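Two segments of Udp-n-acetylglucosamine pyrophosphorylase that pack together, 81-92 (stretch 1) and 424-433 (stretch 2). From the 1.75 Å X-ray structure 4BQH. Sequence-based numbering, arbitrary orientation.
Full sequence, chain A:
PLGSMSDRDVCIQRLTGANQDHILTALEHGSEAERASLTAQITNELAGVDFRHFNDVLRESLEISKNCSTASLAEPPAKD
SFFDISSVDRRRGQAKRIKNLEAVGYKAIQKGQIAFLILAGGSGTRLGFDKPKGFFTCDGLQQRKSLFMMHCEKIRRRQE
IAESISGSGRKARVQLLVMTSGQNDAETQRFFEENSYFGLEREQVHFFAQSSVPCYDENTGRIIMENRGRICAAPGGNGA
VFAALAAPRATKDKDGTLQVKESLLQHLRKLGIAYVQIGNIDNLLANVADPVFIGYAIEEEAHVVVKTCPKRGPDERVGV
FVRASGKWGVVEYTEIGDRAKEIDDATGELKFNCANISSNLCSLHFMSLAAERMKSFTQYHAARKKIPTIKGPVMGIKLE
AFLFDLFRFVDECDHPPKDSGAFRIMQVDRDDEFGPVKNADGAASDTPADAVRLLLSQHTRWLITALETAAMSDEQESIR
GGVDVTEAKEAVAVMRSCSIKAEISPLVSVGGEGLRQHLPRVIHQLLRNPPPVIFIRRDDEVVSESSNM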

ATOM      1  N   SER A  81      11.138  18.488 -12.944  1.00 23.35           N
ATOM      2  CA  SER A  81       9.765  18.985 -12.640  1.00 20.53           C
ATOM      3  C   SER A  81       9.103  18.467 -11.345  1.00 21.35           C
ATOM      4  O   SER A  81       8.061  18.970 -10.930  1.00 21.89           O
ATOM      5  CB  SER A  81       8.829  18.729 -13.823  1.00 21.75           C
ATOM      6  OG  SER A  81       8.496  17.341 -13.934  1.00 21.81           O
ATOM      7  N   PHE A  82       9.707  17.465 -10.710  1.00 17.74           N
ATOM      8  CA  PHE A  82       9.090  16.788  -9.568  1.00 15.80           C
ATOM      9  C   PHE A  82      10.039  16.865  -8.379  1.00 14.39           C
ATOM     10  O   PHE A  82      11.236  17.075  -8.560  1.00 14.03           O
ATOM     11  CB  PHE A  82       8.786  15.329  -9.929  1.00 15.11           C
ATOM     12  CG  PHE A  82       9.943  14.598 -10.558  1.00 14.78           C
ATOM     13  CD1 PHE A  82      10.876  13.913  -9.769  1.00 14.95           C
ATOM     14  CD2 PHE A  82      10.103  14.582 -11.945  1.00 15.07           C
ATOM     15  CE1 PHE A  82      11.943  13.221 -10.360  1.00 15.07           C
ATOM     16  CE2 PHE A  82      11.161  13.907 -12.535  1.00 15.30           C
ATOM     17  CZ  PHE A  82      12.076  13.224 -11.749  1.00 16.03           C
ATOM     18  N   PHE A  83       9.512  16.670  -7.173  1.00 13.25           N
ATOM     19  CA  PHE A  83      10.318  16.716  -5.954  1.00 12.06           C
ATOM     20  C   PHE A  83      11.164  15.438  -5.929  1.00 12.54           C
ATOM     21  O   PHE A  83      10.610  14.320  -5.917  1.00 11.98           O
ATOM     22  CB  PHE A  83       9.351  16.771  -4.766  1.00 12.40           C
ATOM     23  CG  PHE A  83       9.991  17.014  -3.417  1.00 12.14           C
ATOM     24  CD1 PHE A  83      11.138  17.800  -3.273  1.00 12.87           C
ATOM     25  CD2 PHE A  83       9.397  16.477  -2.284  1.00 12.73           C
ATOM     26  CE1 PHE A  83      11.689  18.026  -2.007  1.00 12.36           C
ATOM     27  CE2 PHE A  83       9.932  16.697  -1.020  1.00 13.33           C
ATOM     28  CZ  PHE A  83      11.083  17.468  -0.888  1.00 12.26           C
ATOM     29  N   ASP A  84      12.485  15.608  -5.958  1.00 11.25           N
ATOM     30  CA  ASP A  84      13.397  14.480  -6.035  1.00 12.26           C
ATOM     31  C   ASP A  84      14.289  14.440  -4.789  1.00 11.92           C
ATOM     32  O   ASP A  84      15.180  15.252  -4.627  1.00 12.76           O
ATOM     33  CB  ASP A  84      14.205  14.542  -7.333  1.00 12.71           C
ATOM     34  CG  ASP A  84      14.985  13.256  -7.622  1.00 12.70           C
ATOM     35  OD1 ASP A  84      15.267  12.488  -6.687  1.00 12.74           O
ATOM     36  OD2 ASP A  84      15.286  13.015  -8.811  1.00 14.05           O
ATOM     37  N   ILE A  85      14.026  13.478  -3.917  1.00 11.78           N
ATOM     38  CA  ILE A  85      14.839  13.283  -2.725  1.00 12.24           C
ATOM     39  C   ILE A  85      15.510  11.895  -2.735  1.00 12.07           C
ATOM     40  O   ILE A  85      15.727  11.288  -1.698  1.00 12.92           O
ATOM     41  CB  ILE A  85      14.014  13.578  -1.455  1.00 13.02           C
ATOM     42  CG1 ILE A  85      12.740  12.733  -1.411  1.00 13.45           C
ATOM     43  CG2 ILE A  85      13.645  15.054  -1.419  1.00 12.92           C
ATOM     44  CD1 ILE A  85      11.920  12.890  -0.142  1.00 14.81           C
ATOM     45  N   SER A  86      15.904  11.453  -3.928  1.00 11.77           N
ATOM     46  CA  SER A  86      16.250  10.046  -4.171  1.00 12.74           C
ATOM     47  C   SER A  86      17.694   9.673  -3.831  1.00 14.11           C
ATOM     48  O   SER A  86      18.075   8.522  -3.990  1.00 14.48           O
ATOM     49  CB  SER A  86      15.893   9.621  -5.608  1.00 12.94           C
ATOM     50  OG  SER A  86      16.683  10.329  -6.558  1.00 13.66           O
ATOM     51  N   SER A  87      18.476  10.624  -3.318  1.00 15.83           N
ATOM     52  CA  SER A  87      19.820  10.281  -2.789  1.00 17.98           C
ATOM     53  C   SER A  87      20.245  11.179  -1.625  1.00 19.27           C
ATOM     54  O   SER A  87      19.664  12.241  -1.414  1.00 17.70           O
ATOM     55  CB  SER A  87      20.861  10.331  -3.900  1.00 18.65           C
ATOM     56  OG  SER A  87      20.953  11.644  -4.410  1.00 21.56           O
ATOM     57  N   VAL A  88      21.270  10.740  -0.883  1.00 20.71           N
ATOM     58  CA  VAL A  88      21.850  11.550   0.204  1.00 23.67           C
ATOM     59  C   VAL A  88      22.138  12.982  -0.257  1.00 23.60           C
ATOM     60  O   VAL A  88      21.754  13.945   0.417  1.00 24.49           O
ATOM     61  CB  VAL A  88      23.130  10.902   0.805  1.00 24.85           C
ATOM     62  CG1 VAL A  88      23.820  11.869   1.759  1.00 28.12           C
ATOM     63  CG2 VAL A  88      22.783   9.616   1.545  1.00 26.61           C
ATOM     64  N   ASP A  89      22.774  13.107  -1.422  1.00 25.49           N
ATOM     65  CA  ASP A  89      23.195  14.398  -1.973  1.00 27.87           C
ATOM     66  C   ASP A  89      22.015  15.299  -2.334  1.00 27.44           C
ATOM     67  O   ASP A  89      22.037  16.505  -2.079  1.00 27.08           O
ATOM     68  CB  ASP A  89      24.094  14.192  -3.205  1.00 31.56           C
ATOM     69  CG  ASP A  89      25.517  13.740  -2.842  1.00 36.27           C
ATOM     70  OD1 ASP A  89      26.006  14.077  -1.736  1.00 39.39           O
ATOM     71  OD2 ASP A  89      26.155  13.046  -3.668  1.00 37.11           O
ATOM     72  N   ARG A  90      20.971  14.711  -2.920  1.00 25.89           N
ATOM     73  CA  ARG A  90      19.776  15.502  -3.239  1.00 23.94           C
ATOM     74  C   ARG A  90      19.032  15.938  -1.988  1.00 22.57           C
ATOM     75  O   ARG A  90      18.396  16.991  -1.977  1.00 24.85           O
ATOM     76  CB  ARG A  90      18.847  14.719  -4.149  1.00 23.80           C
ATOM     77  CG  ARG A  90      19.406  14.450  -5.521  1.00 24.55           C
ATOM     78  CD  ARG A  90      18.470  13.511  -6.253  1.00 25.35           C
ATOM     79  NE  ARG A  90      18.901  13.215  -7.614  1.00 25.16           N
ATOM     80  CZ  ARG A  90      18.689  14.006  -8.669  1.00 27.08           C
ATOM     81  NH1 ARG A  90      18.061  15.177  -8.542  1.00 26.02           N
ATOM     82  NH2 ARG A  90      19.109  13.617  -9.869  1.00 26.89           N
ATOM     83  N   ARG A  91      19.097  15.144  -0.930  1.00 22.15           N
ATOM     84  CA  ARG A  91      18.458  15.531   0.319  1.00 22.89           C
ATOM     85  C   ARG A  91      19.246  16.622   1.057  1.00 24.28           C
ATOM     86  O   ARG A  91      18.648  17.494   1.695  1.00 24.03           O
ATOM     87  CB  ARG A  91      18.201  14.328   1.219  1.00 23.94           C
ATOM     88  CG  ARG A  91      17.181  13.357   0.634  1.00 23.20           C
ATOM     89  CD  ARG A  91      16.731  12.339   1.656  1.00 25.42           C
ATOM     90  NE  ARG A  91      17.834  11.500   2.106  1.00 26.25           N
ATOM     91  CZ  ARG A  91      18.301  10.440   1.444  1.00 26.69           C
ATOM     92  NH1 ARG A  91      17.772  10.068   0.277  1.00 23.39           N
ATOM     93  NH2 ARG A  91      19.312   9.751   1.954  1.00 26.01           N
ATOM     94  N   ARG A  92      20.573  16.582   0.963  1.00 25.50           N
ATOM     95  CA  ARG A  92      21.410  17.612   1.601  1.00 25.56           C
ATOM     96  C   ARG A  92      21.123  19.003   1.029  1.00 24.17           C
ATOM     97  O   ARG A  92      20.950  19.966   1.777  1.00 24.76           O
ATOM     98  CB  ARG A  92      22.902  17.284   1.442  1.00 28.75           C
ATOM     99  CG  ARG A  92      23.477  16.337   2.487  1.00 31.85           C
ATOM    100  CD  ARG A  92      25.005  16.447   2.524  1.00 33.34           C
TER
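Stretch 2, residues 424-433: RIMQVDRDDE

The first part of stretch 2, Arg424 to Gln427, runs as an extended strand parallel to stretch 1; the chain then leaves the strand. The register sets Phe83 beside Met426 (CA to CA 5.0 Å) and Asp84 beside Gln427 (CA to CA 4.6 Å). The staggered ladder typical of parallel pairing follows: Phe83 N makes a weak bond to Ile425 O (3.4 Å), Gln427 N donates to Phe83 O (2.8 Å), and Ile85 N donates to Gln427 O (2.8 Å).

Bridged residues in a sheet project to the same face, so their side chains become neighbours; here an apolar pair lies on one face and a polar pair on the other. Phe83 and Met426 share one face, both with chi1 t, and Phe83 CD2 lies 3.9 Å from Met426 CG. The unbranched, flexible methionine is extended through chi2 (t) and turns at chi3 (p); its SD comes 4.3 Å from Ile85 CD1. On the other face, Asp84 and Gln427 are also both t. Water 1 joins their polar ends, donating to Asp84 OD2 (2.8 Å) and accepting from Gln427 NE2 (3.0 Å). The aliphatic part of Gln427 serves differently: its CB packs 3.6 Å from Phe82 CE1. Phe82, chi1 p, points toward stretch 2, with its CB 3.8 Å from Ile425 CB.

Beyond the ladder, the chains stay close but no longer bond directly through their backbones; water 2 bridges Ile85 O and Asp429 N, 3.0 Å from each. Ser86, chi1 p, turns its OG back to Asp84 OD1 (2.6 Å), a short reach suited to serine. Stretch 1 then enters a helix, capped by a weak bond from Arg90 N to Ser87 OG (3.4 Å). From this helix Arg91 (m, t, m) reaches back: its NH1 donates to Ile85 O (3.1 Å) and forms a salt bridge with Asp429 OD2 (3.1 Å), which lies near the guanidinium plane. Asp429, chi1 t, thus supplies the closer of two carboxylates facing Arg91; the other, Asp432, makes a long salt bridge, its OD2 3.8 Å from Arg91 NH2 and well out of the guanidinium plane, so that only the charges meet.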

ATOM      1  N   ARG A 424       1.064  15.064  -8.182  1.00  9.01           N
ATOM      2  CA  ARG A 424       2.495  15.268  -7.949  1.00  8.91           C
ATOM      3  C   ARG A 424       3.240  13.941  -7.813  1.00  8.86           C
ATOM      4  O   ARG A 424       2.683  12.925  -7.371  1.00  8.63           O
ATOM      5  CB  ARG A 424       2.727  16.102  -6.689  1.00  8.99           C
ATOM      6  CG  ARG A 424       2.138  17.524  -6.716  1.00  9.55           C
ATOM      7  CD  ARG A 424       2.982  18.379  -7.647  1.00 10.40           C
ATOM      8  NE  ARG A 424       2.499  19.769  -7.725  1.00 10.72           N
ATOM      9  CZ  ARG A 424       1.642  20.232  -8.628  1.00 12.01           C
ATOM     10  NH1 ARG A 424       1.107  19.424  -9.552  1.00 11.60           N
ATOM     11  NH2 ARG A 424       1.299  21.525  -8.592  1.00 12.43           N
ATOM     12  N   ILE A 425       4.505  13.978  -8.206  1.00  9.01           N
ATOM     13  CA  ILE A 425       5.428  12.847  -8.055  1.00  8.95           C
ATOM     14  C   ILE A 425       6.460  13.219  -7.002  1.00  9.40           C
ATOM     15  O   ILE A 425       6.996  14.351  -7.014  1.00  9.25           O
ATOM     16  CB  ILE A 425       6.175  12.600  -9.374  1.00  9.37           C
ATOM     17  CG1 ILE A 425       5.206  11.977 -10.398  1.00  9.82           C
ATOM     18  CG2 ILE A 425       7.405  11.698  -9.136  1.00  9.52           C
ATOM     19  CD1 ILE A 425       5.719  11.970 -11.834  1.00 10.21           C
ATOM     20  N   MET A 426       6.761  12.273  -6.109  1.00  9.52           N
ATOM     21  CA  MET A 426       7.878  12.418  -5.169  1.00 10.48           C
ATOM     22  C   MET A 426       8.843  11.250  -5.439  1.00 10.12           C
ATOM     23  O   MET A 426       8.506  10.104  -5.192  1.00  9.95           O
ATOM     24  CB  MET A 426       7.384  12.431  -3.714  1.00 11.91           C
ATOM     25  CG  MET A 426       8.490  12.726  -2.697  1.00 14.46           C
ATOM     26  SD  MET A 426       7.770  13.044  -1.059  1.00 20.88           S
ATOM     27  CE  MET A 426       7.400  11.437  -0.538  1.00 17.80           C
ATOM     28  N   GLN A 427      10.000  11.564  -6.010  1.00 10.13           N
ATOM     29  CA  GLN A 427      10.992  10.543  -6.358  1.00 10.13           C
ATOM     30  C   GLN A 427      11.843  10.302  -5.106  1.00  9.96           C
ATOM     31  O   GLN A 427      12.473  11.222  -4.617  1.00 10.13           O
ATOM     32  CB  GLN A 427      11.853  11.006  -7.537  1.00 10.70           C
ATOM     33  CG  GLN A 427      12.915   9.987  -7.991  1.00 11.52           C
ATOM     34  CD  GLN A 427      12.497   9.173  -9.213  1.00 12.43           C
ATOM     35  OE1 GLN A 427      11.417   8.573  -9.243  1.00 13.21           O
ATOM     36  NE2 GLN A 427      13.367   9.144 -10.226  1.00 12.24           N
ATOM     37  N   VAL A 428      11.841   9.066  -4.613  1.00  9.75           N
ATOM     38  CA  VAL A 428      12.475   8.717  -3.339  1.00  9.97           C
ATOM     39  C   VAL A 428      13.583   7.675  -3.547  1.00 10.10           C
ATOM     40  O   VAL A 428      13.700   7.077  -4.611  1.00  9.38           O
ATOM     41  CB  VAL A 428      11.456   8.213  -2.273  1.00 10.44           C
ATOM     42  CG1 VAL A 428      10.428   9.287  -1.947  1.00 10.58           C
ATOM     43  CG2 VAL A 428      10.761   6.912  -2.713  1.00 10.76           C
ATOM     44  N   ASP A 429      14.363   7.480  -2.488  1.00 11.08           N
ATOM     45  CA  ASP A 429      15.484   6.574  -2.436  1.00 12.53           C
ATOM     46  C   ASP A 429      14.980   5.137  -2.229  1.00 11.76           C
ATOM     47  O   ASP A 429      14.505   4.803  -1.147  1.00 11.33           O
ATOM     48  CB  ASP A 429      16.345   7.045  -1.242  1.00 14.77           C
ATOM     49  CG  ASP A 429      17.758   6.529  -1.277  1.00 17.57           C
ATOM     50  OD1 ASP A 429      17.948   5.330  -1.602  1.00 18.51           O
ATOM     51  OD2 ASP A 429      18.676   7.345  -0.929  1.00 19.55           O
ATOM     52  N   ARG A 430      15.120   4.280  -3.241  1.00 11.63           N
ATOM     53  CA  ARG A 430      14.524   2.940  -3.214  1.00 12.31           C
ATOM     54  C   ARG A 430      14.978   2.160  -1.987  1.00 13.02           C
ATOM     55  O   ARG A 430      14.193   1.506  -1.317  1.00 13.45           O
ATOM     56  CB  ARG A 430      14.873   2.150  -4.489  1.00 12.77           C
ATOM     57  CG  ARG A 430      14.239   0.758  -4.530  1.00 13.57           C
ATOM     58  CD  ARG A 430      14.788  -0.074  -5.686  1.00 14.63           C
ATOM     59  NE  ARG A 430      14.514   0.545  -6.983  1.00 14.81           N
ATOM     60  CZ  ARG A 430      13.840  -0.038  -7.982  1.00 15.71           C
ATOM     61  NH1 ARG A 430      13.330  -1.259  -7.847  1.00 14.81           N
ATOM     62  NH2 ARG A 430      13.670   0.619  -9.126  1.00 15.82           N
ATOM     63  N   ASP A 431      16.265   2.259  -1.699  1.00 13.60           N
ATOM     64  CA  ASP A 431      16.822   1.456  -0.633  1.00 15.02           C
ATOM     65  C   ASP A 431      16.391   1.920   0.758  1.00 14.71           C
ATOM     66  O   ASP A 431      16.628   1.204   1.729  1.00 15.08           O
ATOM     67  CB  ASP A 431      18.338   1.367  -0.785  1.00 17.01           C
ATOM     68  CG  ASP A 431      18.754   0.470  -1.954  1.00 19.30           C
ATOM     69  OD1 ASP A 431      17.913   0.054  -2.774  1.00 21.48           O
ATOM     70  OD2 ASP A 431      19.944   0.162  -2.045  1.00 22.99           O
ATOM     71  N   ASP A 432      15.738   3.081   0.848  1.00 14.00           N
ATOM     72  CA  ASP A 432      15.185   3.571   2.105  1.00 14.00           C
ATOM     73  C   ASP A 432      13.673   3.309   2.208  1.00 13.61           C
ATOM     74  O   ASP A 432      13.093   3.417   3.296  1.00 13.35           O
ATOM     75  CB  ASP A 432      15.434   5.090   2.254  1.00 16.16           C
ATOM     76  CG  ASP A 432      16.902   5.438   2.487  1.00 19.87           C
ATOM     77  OD1 ASP A 432      17.675   4.571   2.974  1.00 21.67           O
ATOM     78  OD2 ASP A 432      17.270   6.605   2.208  1.00 20.71           O
ATOM     79  N   GLU A 433      13.039   2.966   1.085  1.00 11.73           N
ATOM     80  CA  GLU A 433      11.600   3.113   0.964  1.00 12.47           C
ATOM     81  C   GLU A 433      10.872   1.897   0.393  1.00 11.90           C
ATOM     82  O   GLU A 433       9.671   1.808   0.522  1.00 11.96           O
ATOM     83  CB  GLU A 433      11.292   4.335   0.080  1.00 13.08           C
ATOM     84  CG  GLU A 433      11.705   5.684   0.663  1.00 14.40           C
ATOM     85  CD  GLU A 433      10.571   6.399   1.386  1.00 16.46           C
ATOM     86  OE1 GLU A 433       9.408   6.078   1.135  1.00 15.66           O
ATOM     87  OE2 GLU A 433      10.852   7.306   2.192  1.00 18.64           O
TER
HETATM   88  O   HOH W   1      15.875  10.701 -10.261  1.00 14.81           O
HETATM   89  O   HOH W   2      14.080   9.344  -0.178  1.00 16.41           O
HETATM   90  O   HOH W   3      22.077   8.004  -1.288  1.00 40.20           O